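Local coordinates for heme-binding protein A / AI-2 binding protein A (Helicobacter pylori SS1, PDB 6OFQ) that binds the peptide STSA and probably serves as a periplasmic receptor that delivers peptides to an ABC transporter, at residues 155-158 against 164-167; 125-130 against 148-153. All blocks are in the same frame, centred on the assembly; numbering follows the deposited sequence. Where two conformers were deposited one is given.

Contact 1. Residues 155-158 against 164-167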
loop_
_atom_site.group_PDB
_atom_site.type_symbol
_atom_site.label_atom_id
_atom_site.label_comp_id
_atom_site.label_asym_id
_atom_site.label_seq_id
_atom_site.Cartn_x
_atom_site.Cartn_y
_atom_site.Cartn_z
ATOM N N SER A 155 8.295 -7.719 23.708
ATOM C CA SER A 155 9.483 -8.480 23.410
ATOM C C SER A 155 9.308 -9.445 22.263
ATOM O O SER A 155 8.186 -9.843 21.947
ATOM C CB SER A 155 9.899 -9.257 24.655
ATOM O OG SER A 155 8.917 -10.164 25.075
ATOM N N ILE A 156 10.445 -9.711 21.629
ATOM C CA ILE A 156 10.615 -10.756 20.652
ATOM C C ILE A 156 11.730 -11.665 21.079
ATOM O O ILE A 156 12.834 -11.164 21.299
ATOM C CB ILE A 156 10.873 -10.229 19.230
ATOM C CG1 ILE A 156 10.041 -8.991 18.953
ATOM C CG2 ILE A 156 10.760 -11.335 18.217
ATOM C CD1 ILE A 156 10.373 -8.357 17.596
ATOM N N GLU A 157 11.461 -12.973 21.125
ATOM C CA GLU A 157 12.436 -13.956 21.600
ATOM C C GLU A 157 12.552 -15.075 20.597
ATOM O O GLU A 157 11.534 -15.627 20.151
ATOM C CB GLU A 157 11.971 -14.621 22.897
ATOM C CG GLU A 157 11.757 -13.696 24.069
ATOM C CD GLU A 157 10.983 -14.476 25.134
ATOM O OE1 GLU A 157 9.721 -14.519 25.170
ATOM O OE2 GLU A 157 11.664 -15.175 25.937
ATOM N N ALA A 158 13.786 -15.501 20.329
ATOM C CA ALA A 158 14.064 -16.767 19.642
ATOM C C ALA A 158 14.187 -17.838 20.726
ATOM O O ALA A 158 15.191 -17.899 21.434
ATOM C CB ALA A 158 15.351 -16.724 18.809
ATOM N N ILE A 164 9.835 -18.483 17.380
ATOM C CA ILE A 164 9.785 -17.090 17.737
ATOM C C ILE A 164 8.572 -16.780 18.611
ATOM O O ILE A 164 7.469 -17.198 18.299
ATOM C CB ILE A 164 9.767 -16.192 16.457
ATOM C CG1 ILE A 164 11.155 -16.177 15.749
ATOM C CG2 ILE A 164 9.322 -14.793 16.824
ATOM C CD1 ILE A 164 12.137 -15.237 16.400
ATOM N N ARG A 165 8.789 -16.084 19.715
ATOM C CA ARG A 165 7.680 -15.687 20.602
ATOM C C ARG A 165 7.617 -14.171 20.735
ATOM O O ARG A 165 8.611 -13.532 21.085
ATOM C CB ARG A 165 7.848 -16.287 21.996
ATOM C CG ARG A 165 6.758 -15.837 22.958
ATOM C CD ARG A 165 6.736 -16.675 24.227
ATOM N NE ARG A 165 6.171 -17.999 23.916
ATOM C CZ ARG A 165 6.269 -19.100 24.670
ATOM N NH1 ARG A 165 6.980 -19.139 25.782
ATOM N NH2 ARG A 165 5.714 -20.206 24.257
ATOM N N PHE A 166 6.467 -13.595 20.398
ATOM C CA PHE A 166 6.167 -12.195 20.623
ATOM C C PHE A 166 5.322 -12.057 21.851
ATOM O O PHE A 166 4.382 -12.861 22.034
ATOM C CB PHE A 166 5.323 -11.619 19.453
ATOM C CG PHE A 166 6.016 -11.544 18.125
ATOM C CD1 PHE A 166 6.708 -10.396 17.720
ATOM C CD2 PHE A 166 5.909 -12.598 17.263
ATOM C CE1 PHE A 166 7.325 -10.343 16.475
ATOM C CE2 PHE A 166 6.493 -12.554 16.010
ATOM C CZ PHE A 166 7.230 -11.443 15.650
ATOM N N THR A 167 5.716 -11.136 22.718
ATOM C CA THR A 167 4.837 -10.734 23.807
ATOM C C THR A 167 4.454 -9.297 23.576
ATOM O O THR A 167 5.312 -8.448 23.289
ATOM C CB THR A 167 5.588 -10.880 25.158
ATOM O OG1 THR A 167 6.037 -12.245 25.274
ATOM C CG2 THR A 167 4.654 -10.484 26.306
HETATM O O HOH W 1 8.465 -12.591 23.808
#
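E157 and R165 exchange a pair of backbone bonds: R165 N reaches E157 O at 2.8 Å, and E157 N returns to R165 O at 2.9 Å. Two residues along, S155 and T167 repeat the exchange, with T167 N to S155 O at 2.9 Å. On the face that carries S155, E157, R165 and T167 sits a water within bonding distance of S155 OG, E157 OE1, R165 O and T167 OG1; its two protons are probably shared among competing acceptors, one of them a carbonyl that already accepts from E157 N. The S155 hydroxyl is turned between backbone N and carbonyl carbon (chi1 61°), which sets OG 3.4 Å from T167 CB and still within the water's grasp. E157 and R165 run alongside each other without pairing charges; in the conformer given, the carboxylate oxygen OE1 lies against R165 CD, and the guanidinium leads away, its NE bonding T93 OG1 on the next strand. This is an antiparallel beta hairpin at the edge of a five-stranded sheet, whose other face turns to helix 116-127. There the non-hydrogen-bonded pair I156 and F166 lie side by side. I156 CG2 sits over one face of the phenyl ring, while CD1 meets F166 CE1 at 3.8 Å. The same CG2 touches I164 CG2 at 4.0 Å, and I164 CD1 bends across to the CB of A158. L120 and F123 of the helix cover I156.

Contact 2. Residues 125-130 against 148-153; sequences RQMDKA and GMSHII
M127 and I153 cross at an angle where the C-terminal end of helix 116-127 packs on the short helix 149-152 and the start of strand 153-160, in a type II periplasmic binding protein. With CG anti to the backbone N (chi1 -167°), the M127 chain puts its sulfur on the I153 CG2 methyl, SD to CG2 3.8 Å. I153 presents that methyl because CG2 is itself anti to its own N, with CG1 turned to the side of N. S150 approaches M127 from the other helix: its OG lies 3.9 Å from M127 CG and comes alongside the backbone at M127 O, 3.6 Å away. That hydroxyl is well occupied, since it accepts from W144 NE1 and donates to a water at 2.8 Å, which in turn gives a longer bond of 3.3 Å to Q126 O. W144, on helix 142-147, also touches the side chains of Q126, M127 and I153, so the indole packs against both sides of this meeting. Between that helix and 149-152 the chain turns at G148, whose positive phi belongs to a Schellman motif. Just past M127 the chain leaves the helix in an Asx turn, where A130 N meets D128 OD1 at 2.9 Å from above the carboxylate plane.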
loop_
_atom_site.group_PDB
_atom_site.type_symbol
_atom_site.label_atom_id
_atom_site.label_comp_id
_atom_site.label_asym_id
_atom_site.label_seq_id
_atom_site.Cartn_x
_atom_site.Cartn_y
_atom_site.Cartn_z
ATOM N N ARG A 125 15.703 -4.682 13.940
ATOM C CA ARG A 125 16.301 -3.539 13.318
ATOM C C ARG A 125 15.372 -2.340 13.308
ATOM O O ARG A 125 15.825 -1.186 13.256
ATOM C CB ARG A 125 16.750 -3.917 11.922
ATOM C CG ARG A 125 15.614 -4.107 10.912
ATOM C CD ARG A 125 16.080 -4.804 9.651
ATOM N NE ARG A 125 14.996 -4.981 8.687
ATOM C CZ ARG A 125 14.906 -4.457 7.478
ATOM N NH1 ARG A 125 15.870 -3.692 6.989
ATOM N NH2 ARG A 125 13.863 -4.747 6.711
ATOM N N GLN A 126 14.062 -2.580 13.265
ATOM C CA GLN A 126 13.059 -1.525 13.270
ATOM C C GLN A 126 12.698 -1.122 14.675
ATOM O O GLN A 126 12.403 0.054 14.911
ATOM C CB GLN A 126 11.828 -1.996 12.480
ATOM C CG GLN A 126 12.179 -2.637 11.145
ATOM C CD GLN A 126 10.992 -2.926 10.226
ATOM O OE1 GLN A 126 10.203 -1.999 9.978
ATOM N NE2 GLN A 126 10.850 -4.172 9.737
ATOM N N MET A 127 12.692 -2.082 15.585
ATOM C CA MET A 127 12.264 -1.861 16.978
ATOM C C MET A 127 13.316 -1.087 17.797
ATOM O O MET A 127 12.922 -0.297 18.659
ATOM C CB MET A 127 12.023 -3.211 17.635
ATOM C CG MET A 127 11.293 -3.070 18.951
ATOM S SD MET A 127 10.516 -4.609 19.374
ATOM C CE MET A 127 11.839 -5.739 19.512
ATOM N N ASP A 128 14.587 -1.393 17.562
ATOM C CA ASP A 128 15.701 -0.880 18.387
ATOM C C ASP A 128 16.567 -0.003 17.479
ATOM O O ASP A 128 17.250 -0.518 16.603
ATOM C CB ASP A 128 16.486 -2.108 18.903
ATOM C CG ASP A 128 17.667 -1.742 19.793
ATOM O OD1 ASP A 128 18.054 -0.566 19.815
ATOM O OD2 ASP A 128 18.181 -2.688 20.423
ATOM N N LYS A 129 16.637 1.282 17.794
ATOM C CA LYS A 129 17.432 2.218 17.004
ATOM C C LYS A 129 18.915 1.864 16.964
ATOM O O LYS A 129 19.591 2.125 15.969
ATOM C CB LYS A 129 17.161 3.665 17.436
ATOM C CG LYS A 129 15.683 4.024 17.548
ATOM C CD LYS A 129 14.986 4.419 16.250
ATOM C CE LYS A 129 15.358 5.863 15.915
ATOM N NZ LYS A 129 15.844 6.153 14.531
ATOM N N ALA A 130 19.457 1.204 17.975
ATOM C CA ALA A 130 20.831 0.726 17.878
ATOM C C ALA A 130 21.121 -0.372 16.881
ATOM O O ALA A 130 22.275 -0.609 16.485
ATOM C CB ALA A 130 21.341 0.289 19.249
ATOM N N GLY A 148 3.213 2.400 15.165
ATOM C CA GLY A 148 3.580 2.293 16.576
ATOM C C GLY A 148 3.892 0.871 16.974
ATOM O O GLY A 148 3.576 0.438 18.088
ATOM N N MET A 149 4.539 0.131 16.094
ATOM C CA MET A 149 4.887 -1.254 16.415
ATOM C C MET A 149 5.783 -1.397 17.668
ATOM O O MET A 149 5.675 -2.424 18.376
ATOM C CB MET A 149 5.576 -1.883 15.218
ATOM C CG MET A 149 4.640 -2.169 14.039
ATOM S SD MET A 149 3.445 -3.472 14.307
ATOM C CE MET A 149 4.566 -4.856 14.224
ATOM N N SER A 150 6.602 -0.390 17.940
ATOM C CA SER A 150 7.413 -0.479 19.161
ATOM C C SER A 150 6.590 -0.300 20.421
ATOM O O SER A 150 7.120 -0.705 21.464
ATOM C CB SER A 150 8.490 0.604 19.148
ATOM O OG SER A 150 9.460 0.333 18.138
ATOM N N HIS A 151 5.427 0.340 20.409
ATOM C CA HIS A 151 4.460 0.369 21.487
ATOM C C HIS A 151 3.726 -0.950 21.646
ATOM O O HIS A 151 3.220 -1.230 22.742
ATOM C CB HIS A 151 3.454 1.502 21.295
ATOM C CG HIS A 151 4.133 2.831 21.176
ATOM N ND1 HIS A 151 5.024 3.279 22.127
ATOM C CD2 HIS A 151 4.153 3.739 20.171
ATOM C CE1 HIS A 151 5.539 4.428 21.729
ATOM N NE2 HIS A 151 4.997 4.744 20.565
ATOM N N ILE A 152 3.459 -1.622 20.537
ATOM C CA ILE A 152 2.677 -2.869 20.526
ATOM C C ILE A 152 3.478 -4.027 21.083
ATOM O O ILE A 152 3.002 -4.818 21.908
ATOM C CB ILE A 152 2.203 -3.163 19.099
ATOM C CG1 ILE A 152 1.178 -2.110 18.649
ATOM C CG2 ILE A 152 1.597 -4.542 18.925
ATOM C CD1 ILE A 152 0.825 -2.137 17.168
ATOM N N ILE A 153 4.698 -4.184 20.597
ATOM C CA ILE A 153 5.546 -5.322 20.950
ATOM C C ILE A 153 6.384 -5.016 22.180
ATOM O O ILE A 153 7.127 -4.023 22.233
ATOM C CB ILE A 153 6.469 -5.727 19.767
ATOM C CG1 ILE A 153 5.639 -6.127 18.553
ATOM C CG2 ILE A 153 7.457 -6.782 20.236
ATOM C CD1 ILE A 153 6.468 -6.321 17.300
HETATM O O HOH W 2 11.182 2.270 17.005
#

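From the N terminus, helix 116-127 ends in the first segment of contact 2. Seventeen residues later, after helix 142-147, the chain returns at 148-153 and closes that loop. I153 then opens strand 153-160, and contact 1 closes the much shorter hairpin turn between 158 and 164. The two are in series along the chain, neither nested nor crossed, and their centres lie about 13 Å apart. They share a packing layer: M127 CE touches I156 CD1 at 3.6 Å, and I153 CD1 reaches F166 CD1 at 4.1 Å. Together they seat the end of helix 116-127 and helix 149-152 against the face of the sheet that carries I156 and F166, beside its outermost strand 153-160.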